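Local coordinates for putative type VI secretion protein (Escherichia coli, PDB 6SK0) that forms, as a trimer, the VgrG spike at the tip of the type VI secretion system, which carries a phospholipase effector and probably punctures target membranes, at residues A[575-584]-A[618-629]; A[594-604]-A[673-681]. All coordinates share one frame; numbering follows the deposited sequence.

Contact 1. Residues A[575-584]-A[618-629]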
loop_
_atom_site.group_PDB
_atom_site.type_symbol
_atom_site.label_atom_id
_atom_site.label_comp_id
_atom_site.label_asym_id
_atom_site.label_seq_id
_atom_site.Cartn_x
_atom_site.Cartn_y
_atom_site.Cartn_z
ATOM N N LEU A 575 25.780 -3.333 7.226
ATOM C CA LEU A 575 24.358 -3.558 7.442
ATOM C C LEU A 575 23.857 -2.935 8.739
ATOM O O LEU A 575 22.887 -3.421 9.323
ATOM C CB LEU A 575 24.054 -5.052 7.419
ATOM C CG LEU A 575 24.232 -5.714 6.061
ATOM C CD1 LEU A 575 23.816 -7.158 6.141
ATOM C CD2 LEU A 575 23.438 -4.972 4.999
ATOM N N ASP A 576 24.496 -1.869 9.198
ATOM C CA ASP A 576 24.052 -1.159 10.390
ATOM C C ASP A 576 22.704 -0.507 10.103
ATOM O O ASP A 576 22.612 0.421 9.296
ATOM C CB ASP A 576 25.100 -0.127 10.779
ATOM C CG ASP A 576 25.872 -0.523 12.011
ATOM O OD1 ASP A 576 25.998 -1.736 12.263
ATOM O OD2 ASP A 576 26.396 0.373 12.707
ATOM N N MET A 577 21.651 -1.001 10.739
ATOM C CA MET A 577 20.297 -0.598 10.382
ATOM C C MET A 577 19.469 -0.318 11.625
ATOM O O MET A 577 18.299 -0.697 11.710
ATOM C CB MET A 577 19.628 -1.662 9.514
ATOM C CG MET A 577 19.699 -3.058 10.098
ATOM S SD MET A 577 18.588 -4.215 9.292
ATOM C CE MET A 577 19.460 -4.514 7.762
ATOM N N ASP A 578 20.064 0.369 12.600
ATOM C CA ASP A 578 19.402 0.568 13.884
ATOM C C ASP A 578 18.098 1.340 13.740
ATOM O O ASP A 578 17.084 0.966 14.333
ATOM C CB ASP A 578 20.348 1.277 14.849
ATOM C CG ASP A 578 21.403 0.353 15.405
ATOM O OD1 ASP A 578 21.904 -0.514 14.657
ATOM O OD2 ASP A 578 21.760 0.507 16.589
ATOM N N GLU A 579 18.093 2.410 12.950
ATOM C CA GLU A 579 16.866 3.175 12.781
ATOM C C GLU A 579 15.832 2.389 11.982
ATOM O O GLU A 579 14.640 2.409 12.307
ATOM C CB GLU A 579 17.166 4.516 12.120
ATOM C CG GLU A 579 15.974 5.458 12.053
ATOM C CD GLU A 579 15.115 5.450 13.314
ATOM O OE1 GLU A 579 15.663 5.622 14.422
ATOM O OE2 GLU A 579 13.888 5.281 13.192
ATOM N N ALA A 580 16.271 1.677 10.947
ATOM C CA ALA A 580 15.356 0.822 10.206
ATOM C C ALA A 580 14.787 -0.276 11.096
ATOM O O ALA A 580 13.607 -0.625 10.990
ATOM C CB ALA A 580 16.062 0.224 8.992
ATOM N N ILE A 581 15.611 -0.823 11.988
ATOM C CA ILE A 581 15.133 -1.855 12.897
ATOM C C ILE A 581 14.130 -1.273 13.882
ATOM O O ILE A 581 13.126 -1.910 14.210
ATOM C CB ILE A 581 16.315 -2.527 13.615
ATOM C CG1 ILE A 581 17.016 -3.506 12.675
ATOM C CG2 ILE A 581 15.847 -3.252 14.861
ATOM C CD1 ILE A 581 18.309 -4.029 13.219
ATOM N N ARG A 582 14.385 -0.062 14.372
ATOM C CA ARG A 582 13.410 0.603 15.223
ATOM C C ARG A 582 12.085 0.772 14.498
ATOM O O ARG A 582 11.022 0.551 15.081
ATOM C CB ARG A 582 13.943 1.954 15.687
ATOM C CG ARG A 582 14.825 1.877 16.909
ATOM C CD ARG A 582 15.170 3.256 17.436
ATOM N NE ARG A 582 16.091 3.963 16.554
ATOM C CZ ARG A 582 17.403 3.759 16.522
ATOM N NH1 ARG A 582 17.956 2.861 17.324
ATOM N NH2 ARG A 582 18.160 4.448 15.684
ATOM N N GLN A 583 12.133 1.146 13.219
ATOM C CA GLN A 583 10.903 1.265 12.444
ATOM C C GLN A 583 10.192 -0.075 12.315
ATOM O O GLN A 583 8.971 -0.153 12.480
ATOM C CB GLN A 583 11.199 1.847 11.064
ATOM C CG GLN A 583 11.608 3.302 11.079
ATOM C CD GLN A 583 10.700 4.147 11.940
ATOM O OE1 GLN A 583 11.144 4.822 12.861
ATOM N NE2 GLN A 583 9.422 4.109 11.646
ATOM N N LEU A 584 10.940 -1.138 12.020
ATOM C CA LEU A 584 10.330 -2.458 11.895
ATOM C C LEU A 584 9.676 -2.889 13.201
ATOM O O LEU A 584 8.548 -3.394 13.204
ATOM C CB LEU A 584 11.371 -3.486 11.458
ATOM C CG LEU A 584 11.961 -3.339 10.059
ATOM C CD1 LEU A 584 13.194 -4.201 9.927
ATOM C CD2 LEU A 584 10.941 -3.677 8.986
ATOM N N LEU A 618 14.213 -9.467 8.058
ATOM C CA LEU A 618 14.787 -8.201 7.624
ATOM C C LEU A 618 15.763 -7.634 8.637
ATOM O O LEU A 618 16.683 -6.912 8.250
ATOM C CB LEU A 618 13.685 -7.184 7.350
ATOM C CG LEU A 618 12.723 -7.481 6.202
ATOM C CD1 LEU A 618 11.745 -6.338 6.051
ATOM C CD2 LEU A 618 13.467 -7.735 4.902
ATOM N N THR A 619 15.581 -7.926 9.922
ATOM C CA THR A 619 16.534 -7.475 10.923
ATOM C C THR A 619 17.896 -8.068 10.623
ATOM O O THR A 619 18.064 -9.288 10.629
ATOM C CB THR A 619 16.066 -7.871 12.320
ATOM O OG1 THR A 619 14.821 -7.227 12.596
ATOM C CG2 THR A 619 17.080 -7.449 13.356
ATOM N N ASP A 620 18.854 -7.201 10.315
ATOM C CA ASP A 620 20.191 -7.575 9.870
ATOM C C ASP A 620 20.176 -8.394 8.589
ATOM O O ASP A 620 21.196 -8.983 8.231
ATOM C CB ASP A 620 20.951 -8.331 10.963
ATOM C CG ASP A 620 20.727 -7.742 12.327
ATOM O OD1 ASP A 620 21.061 -6.557 12.524
ATOM O OD2 ASP A 620 20.198 -8.454 13.202
ATOM N N LEU A 621 19.041 -8.438 7.893
ATOM C CA LEU A 621 18.875 -9.211 6.667
ATOM C C LEU A 621 19.402 -10.633 6.835
ATOM O O LEU A 621 20.206 -11.126 6.046
ATOM C CB LEU A 621 19.534 -8.501 5.481
ATOM C CG LEU A 621 18.811 -7.240 5.003
ATOM C CD1 LEU A 621 19.601 -6.494 3.930
ATOM C CD2 LEU A 621 17.408 -7.572 4.500
ATOM N N THR A 622 18.940 -11.297 7.896
ATOM C CA THR A 622 19.316 -12.685 8.123
ATOM C C THR A 622 18.716 -13.615 7.083
ATOM O O THR A 622 19.218 -14.724 6.896
ATOM C CB THR A 622 18.903 -13.125 9.527
ATOM O OG1 THR A 622 17.490 -12.972 9.686
ATOM C CG2 THR A 622 19.615 -12.287 10.565
ATOM N N ALA A 623 17.659 -13.192 6.409
ATOM C CA ALA A 623 17.125 -13.860 5.243
ATOM C C ALA A 623 17.185 -12.909 4.053
ATOM O O ALA A 623 17.205 -11.691 4.237
ATOM C CB ALA A 623 15.683 -14.322 5.483
ATOM N N PRO A 624 17.245 -13.423 2.826
ATOM C CA PRO A 624 17.355 -12.527 1.666
ATOM C C PRO A 624 16.085 -11.737 1.411
ATOM O O PRO A 624 15.324 -12.014 0.482
ATOM C CB PRO A 624 17.666 -13.482 0.510
ATOM C CG PRO A 624 17.207 -14.796 0.979
ATOM C CD PRO A 624 17.435 -14.826 2.441
ATOM N N GLY A 625 15.846 -10.750 2.265
ATOM C CA GLY A 625 14.780 -9.802 2.071
ATOM C C GLY A 625 15.289 -8.510 1.468
ATOM O O GLY A 625 16.437 -8.386 1.042
ATOM N N MET A 626 14.409 -7.532 1.436
ATOM C CA MET A 626 14.757 -6.206 0.971
ATOM C C MET A 626 14.232 -5.204 1.974
ATOM O O MET A 626 13.046 -5.215 2.311
ATOM C CB MET A 626 14.189 -5.934 -0.411
ATOM C CG MET A 626 14.903 -4.834 -1.142
ATOM S SD MET A 626 14.223 -4.601 -2.778
ATOM C CE MET A 626 12.834 -3.608 -2.320
ATOM N N LEU A 627 15.117 -4.359 2.460
ATOM C CA LEU A 627 14.777 -3.348 3.442
ATOM C C LEU A 627 15.074 -1.988 2.834
ATOM O O LEU A 627 16.228 -1.670 2.540
ATOM C CB LEU A 627 15.551 -3.568 4.736
ATOM C CG LEU A 627 15.261 -2.599 5.874
ATOM C CD1 LEU A 627 13.776 -2.549 6.184
ATOM C CD2 LEU A 627 16.056 -3.014 7.086
ATOM N N LEU A 628 14.028 -1.208 2.624
ATOM C CA LEU A 628 14.137 0.169 2.184
ATOM C C LEU A 628 13.799 1.057 3.365
ATOM O O LEU A 628 12.695 0.979 3.912
ATOM C CB LEU A 628 13.207 0.455 1.011
ATOM C CG LEU A 628 13.184 -0.563 -0.125
ATOM C CD1 LEU A 628 12.246 -0.086 -1.205
ATOM C CD2 LEU A 628 14.562 -0.774 -0.686
ATOM N N HIS A 629 14.750 1.877 3.772
ATOM C CA HIS A 629 14.527 2.775 4.886
ATOM C C HIS A 629 15.089 4.144 4.564
ATOM O O HIS A 629 16.205 4.258 4.058
ATOM C CB HIS A 629 15.154 2.254 6.172
ATOM C CG HIS A 629 15.040 3.219 7.299
ATOM N ND1 HIS A 629 16.079 4.028 7.690
ATOM C CD2 HIS A 629 13.988 3.553 8.079
ATOM C CE1 HIS A 629 15.681 4.801 8.681
ATOM N NE2 HIS A 629 14.418 4.529 8.939
#

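Contact 2. Residues A[594-604]-A[673-681]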
loop_
_atom_site.group_PDB
_atom_site.type_symbol
_atom_site.label_atom_id
_atom_site.label_comp_id
_atom_site.label_asym_id
_atom_site.label_seq_id
_atom_site.Cartn_x
_atom_site.Cartn_y
_atom_site.Cartn_z
ATOM N N MET A 594 -2.812 -3.752 17.783
ATOM C CA MET A 594 -4.064 -3.635 17.051
ATOM C C MET A 594 -4.711 -4.990 16.829
ATOM O O MET A 594 -5.934 -5.090 16.762
ATOM C CB MET A 594 -3.834 -2.931 15.723
ATOM C CG MET A 594 -3.501 -1.488 15.902
ATOM S SD MET A 594 -4.569 -0.639 17.049
ATOM C CE MET A 594 -4.843 0.845 16.106
ATOM N N ALA A 595 -3.909 -6.044 16.706
ATOM C CA ALA A 595 -4.476 -7.378 16.574
ATOM C C ALA A 595 -5.178 -7.796 17.856
ATOM O O ALA A 595 -6.258 -8.396 17.818
ATOM C CB ALA A 595 -3.387 -8.379 16.196
ATOM N N LYS A 596 -4.586 -7.471 19.005
ATOM C CA LYS A 596 -5.286 -7.715 20.261
ATOM C C LYS A 596 -6.579 -6.913 20.331
ATOM O O LYS A 596 -7.615 -7.429 20.764
ATOM C CB LYS A 596 -4.391 -7.389 21.454
ATOM C CG LYS A 596 -3.037 -8.037 21.377
ATOM C CD LYS A 596 -2.897 -9.158 22.376
ATOM C CE LYS A 596 -1.807 -10.121 21.925
ATOM N NZ LYS A 596 -1.869 -11.428 22.622
ATOM N N ALA A 597 -6.538 -5.650 19.906
ATOM C CA ALA A 597 -7.755 -4.844 19.895
ATOM C C ALA A 597 -8.817 -5.446 18.983
ATOM O O ALA A 597 -10.004 -5.453 19.320
ATOM C CB ALA A 597 -7.436 -3.416 19.471
ATOM N N ALA A 598 -8.407 -5.959 17.826
ATOM C CA ALA A 598 -9.346 -6.589 16.909
ATOM C C ALA A 598 -9.971 -7.824 17.533
ATOM O O ALA A 598 -11.167 -8.076 17.361
ATOM C CB ALA A 598 -8.650 -6.950 15.600
ATOM N N THR A 599 -9.169 -8.610 18.250
ATOM C CA THR A 599 -9.711 -9.760 18.960
ATOM C C THR A 599 -10.740 -9.326 19.994
ATOM O O THR A 599 -11.823 -9.909 20.085
ATOM C CB THR A 599 -8.579 -10.550 19.617
ATOM O OG1 THR A 599 -7.872 -11.283 18.613
ATOM C CG2 THR A 599 -9.125 -11.520 20.645
ATOM N N ALA A 600 -10.429 -8.283 20.763
ATOM C CA ALA A 600 -11.362 -7.816 21.781
ATOM C C ALA A 600 -12.681 -7.344 21.178
ATOM O O ALA A 600 -13.730 -7.474 21.811
ATOM C CB ALA A 600 -10.726 -6.698 22.600
ATOM N N ALA A 601 -12.656 -6.808 19.963
ATOM C CA ALA A 601 -13.853 -6.284 19.328
ATOM C C ALA A 601 -14.528 -7.289 18.408
ATOM O O ALA A 601 -15.486 -6.928 17.725
ATOM C CB ALA A 601 -13.521 -5.012 18.548
ATOM N N ASN A 602 -14.048 -8.531 18.378
ATOM C CA ASN A 602 -14.558 -9.574 17.488
ATOM C C ASN A 602 -14.394 -9.203 16.022
ATOM O O ASN A 602 -15.187 -9.611 15.176
ATOM C CB ASN A 602 -16.021 -9.911 17.784
ATOM C CG ASN A 602 -16.256 -10.208 19.238
ATOM O OD1 ASN A 602 -15.730 -11.179 19.774
ATOM N ND2 ASN A 602 -17.038 -9.364 19.893
ATOM N N ALA A 603 -13.368 -8.427 15.709
ATOM C CA ALA A 603 -12.986 -8.214 14.328
ATOM C C ALA A 603 -12.108 -9.366 13.858
ATOM O O ALA A 603 -11.571 -10.134 14.655
ATOM C CB ALA A 603 -12.254 -6.883 14.164
ATOM N N THR A 604 -11.979 -9.490 12.546
ATOM C CA THR A 604 -11.050 -10.455 11.979
ATOM C C THR A 604 -9.623 -10.002 12.256
ATOM O O THR A 604 -9.238 -8.885 11.900
ATOM C CB THR A 604 -11.293 -10.608 10.483
ATOM O OG1 THR A 604 -12.593 -11.166 10.272
ATOM C CG2 THR A 604 -10.247 -11.509 9.851
ATOM N N GLY A 673 -11.376 -14.215 2.042
ATOM C CA GLY A 673 -11.986 -14.487 3.322
ATOM C C GLY A 673 -12.882 -13.361 3.778
ATOM O O GLY A 673 -13.967 -13.163 3.231
ATOM N N ALA A 674 -12.440 -12.610 4.771
ATOM C CA ALA A 674 -13.265 -11.591 5.389
ATOM C C ALA A 674 -12.778 -10.196 5.026
ATOM O O ALA A 674 -11.622 -9.991 4.658
ATOM C CB ALA A 674 -13.280 -11.752 6.909
ATOM N N VAL A 675 -13.687 -9.241 5.117
ATOM C CA VAL A 675 -13.356 -7.828 5.133
ATOM C C VAL A 675 -13.702 -7.318 6.519
ATOM O O VAL A 675 -14.846 -7.445 6.967
ATOM C CB VAL A 675 -14.105 -7.050 4.045
ATOM C CG1 VAL A 675 -13.903 -5.562 4.224
ATOM C CG2 VAL A 675 -13.660 -7.505 2.670
ATOM N N SER A 676 -12.717 -6.764 7.205
ATOM C CA SER A 676 -12.879 -6.348 8.587
ATOM C C SER A 676 -12.337 -4.938 8.745
ATOM O O SER A 676 -11.143 -4.706 8.553
ATOM C CB SER A 676 -12.168 -7.319 9.529
ATOM O OG SER A 676 -12.319 -6.934 10.871
ATOM N N LEU A 677 -13.215 -4.003 9.078
ATOM C CA LEU A 677 -12.837 -2.632 9.373
ATOM C C LEU A 677 -13.170 -2.353 10.825
ATOM O O LEU A 677 -14.342 -2.374 11.212
ATOM C CB LEU A 677 -13.553 -1.641 8.458
ATOM C CG LEU A 677 -13.547 -1.910 6.958
ATOM C CD1 LEU A 677 -14.240 -0.776 6.238
ATOM C CD2 LEU A 677 -12.136 -2.082 6.445
ATOM N N LEU A 678 -12.146 -2.099 11.625
ATOM C CA LEU A 678 -12.315 -1.786 13.032
ATOM C C LEU A 678 -11.763 -0.398 13.306
ATOM O O LEU A 678 -10.570 -0.146 13.118
ATOM C CB LEU A 678 -11.633 -2.822 13.919
ATOM C CG LEU A 678 -11.611 -2.457 15.402
ATOM C CD1 LEU A 678 -13.019 -2.298 15.969
ATOM C CD2 LEU A 678 -10.831 -3.486 16.171
ATOM N N SER A 679 -12.633 0.493 13.738
ATOM C CA SER A 679 -12.238 1.773 14.292
ATOM C C SER A 679 -12.255 1.651 15.807
ATOM O O SER A 679 -13.205 1.114 16.378
ATOM C CB SER A 679 -13.177 2.879 13.818
ATOM O OG SER A 679 -13.019 4.045 14.587
ATOM N N ARG A 680 -11.201 2.129 16.454
ATOM C CA ARG A 680 -11.108 1.942 17.894
ATOM C C ARG A 680 -11.706 3.104 18.673
ATOM O O ARG A 680 -12.301 2.891 19.729
ATOM C CB ARG A 680 -9.656 1.721 18.303
ATOM C CG ARG A 680 -9.078 0.438 17.758
ATOM C CD ARG A 680 -7.771 0.113 18.402
ATOM N NE ARG A 680 -7.949 -0.268 19.794
ATOM C CZ ARG A 680 -6.979 -0.271 20.697
ATOM N NH1 ARG A 680 -5.756 0.093 20.358
ATOM N NH2 ARG A 680 -7.237 -0.647 21.938
ATOM N N ASN A 681 -11.578 4.313 18.183
ATOM C CA ASN A 681 -11.989 5.415 19.039
ATOM C C ASN A 681 -12.946 6.397 18.388
ATOM O O ASN A 681 -13.838 6.899 19.063
ATOM C CB ASN A 681 -10.753 6.161 19.542
ATOM C CG ASN A 681 -9.950 5.345 20.517
ATOM O OD1 ASN A 681 -10.241 5.330 21.704
ATOM N ND2 ASN A 681 -8.943 4.650 20.022
#

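Contact 1. Residues A[575-584]-A[618-629]
M577, just before helix 578-600, and A580 and L584 on its first turns press onto L627 and H629 of strand 626-629 and onto the end of helix 608-618. The tight part lies where helix meets strand, with the two axes at 100° to each other. L627 splits its two methyls: CD2 lies 3.6 Å from M577 SD and also touches A580 CB, while CD1 meets both methyls of L584 tip to tip. Beside it, A580 CB packs off-centre on the H629 ring as a CH-pi contact, 4.0 Å from the centroid. E579 turns its CG anti to the backbone N (chi1 -173°) and brings it to 3.4 Å from H629 CE1. H629 ND1 is hydrogen-bonded to D565, which should hold the ring's rotation.

M577, at the N-cap position, bends its chain at chi3 (75°) and lays sulfur and methyl against the turn after helix 608-618. There D620 N gives M577 SD a weak hydrogen bond of 3.2 Å, and the methyl reaches L621 CG.

The side at D620 is the solvent side: I581 CD1 still touches T619 CG2 at 3.6 Å, the two side chains crossing at about a right angle, but D620 is exposed and L575 CD1 stands 3.8 Å from D620 O. On the outer helix surface R582 grips E579 OE1 side-on with NE and NH2.

Cohesion across this contact is therefore mainly apolar; its one direct hydrogen bond ends on a soft sulfur acceptor, and the stronger polar ties of H629 and T619 go to D565 and N615.

Contact 2. Residues A[594-604]-A[673-681]
This is a helix-on-strand contact on the triple-stranded beta-helix of the spike: the C-terminal end of helix 578-600 and the turn after it lie over strand 675-679, which pairs in parallel with strands of both other subunits. A Schellman motif ends the helix, with N602 at positive phi, A603 N bonded to A598 O and N602 N to T599 O. It turns the chain so that A603 and T604 also come down on the strand.

Alternate strand residues S676 and L678 point at this cover. L678 fits under the last helical turn, its CD2 3.5 Å from A598 CA and its CD1 3.8 Å from A601 CB, while A603 CB rests near its CB.

Beyond the strand, R680 bends at chi3 (70°) and turns one face of its guanidinium to A597, whose CB sits 3.2 Å from NE. M594 SD lies obliquely to the same group and takes a weak hydrogen bond from NH1, but the main partner of NH1 is E672 of the third subunit, in a salt bridge.

At the other end T604 OG1 touches A674 CB and is hydrogen-bonded to Q685 of the second subunit. S676 holds OG anti to its own backbone N (chi1 -180°), which carries the hydroxyl up to the descending chain: T604 N donates to S676 OG at 3.1 Å, with an N-H...O angle of 138°, and A603 CB lies 3.3 Å from the same oxygen.

Helix 578-600 ties the two contacts together: contact 1 uses its first turns and contact 2 its last, so one helix is fastened to two separate strands of the spike. Their centres are 28 Å apart and their nearest atoms about 12 Å, so they do not touch. Along the chain the segments alternate, 575-584 and 594-604 coming before 618-629 and 673-681. Both strands pair in parallel with the second subunit, and each contact has polar ties to the third: L621 O to W551 of that subunit in contact 1, A601 O to its Q698 in contact 2. Together they join helix 578-600 to the trimeric shaft.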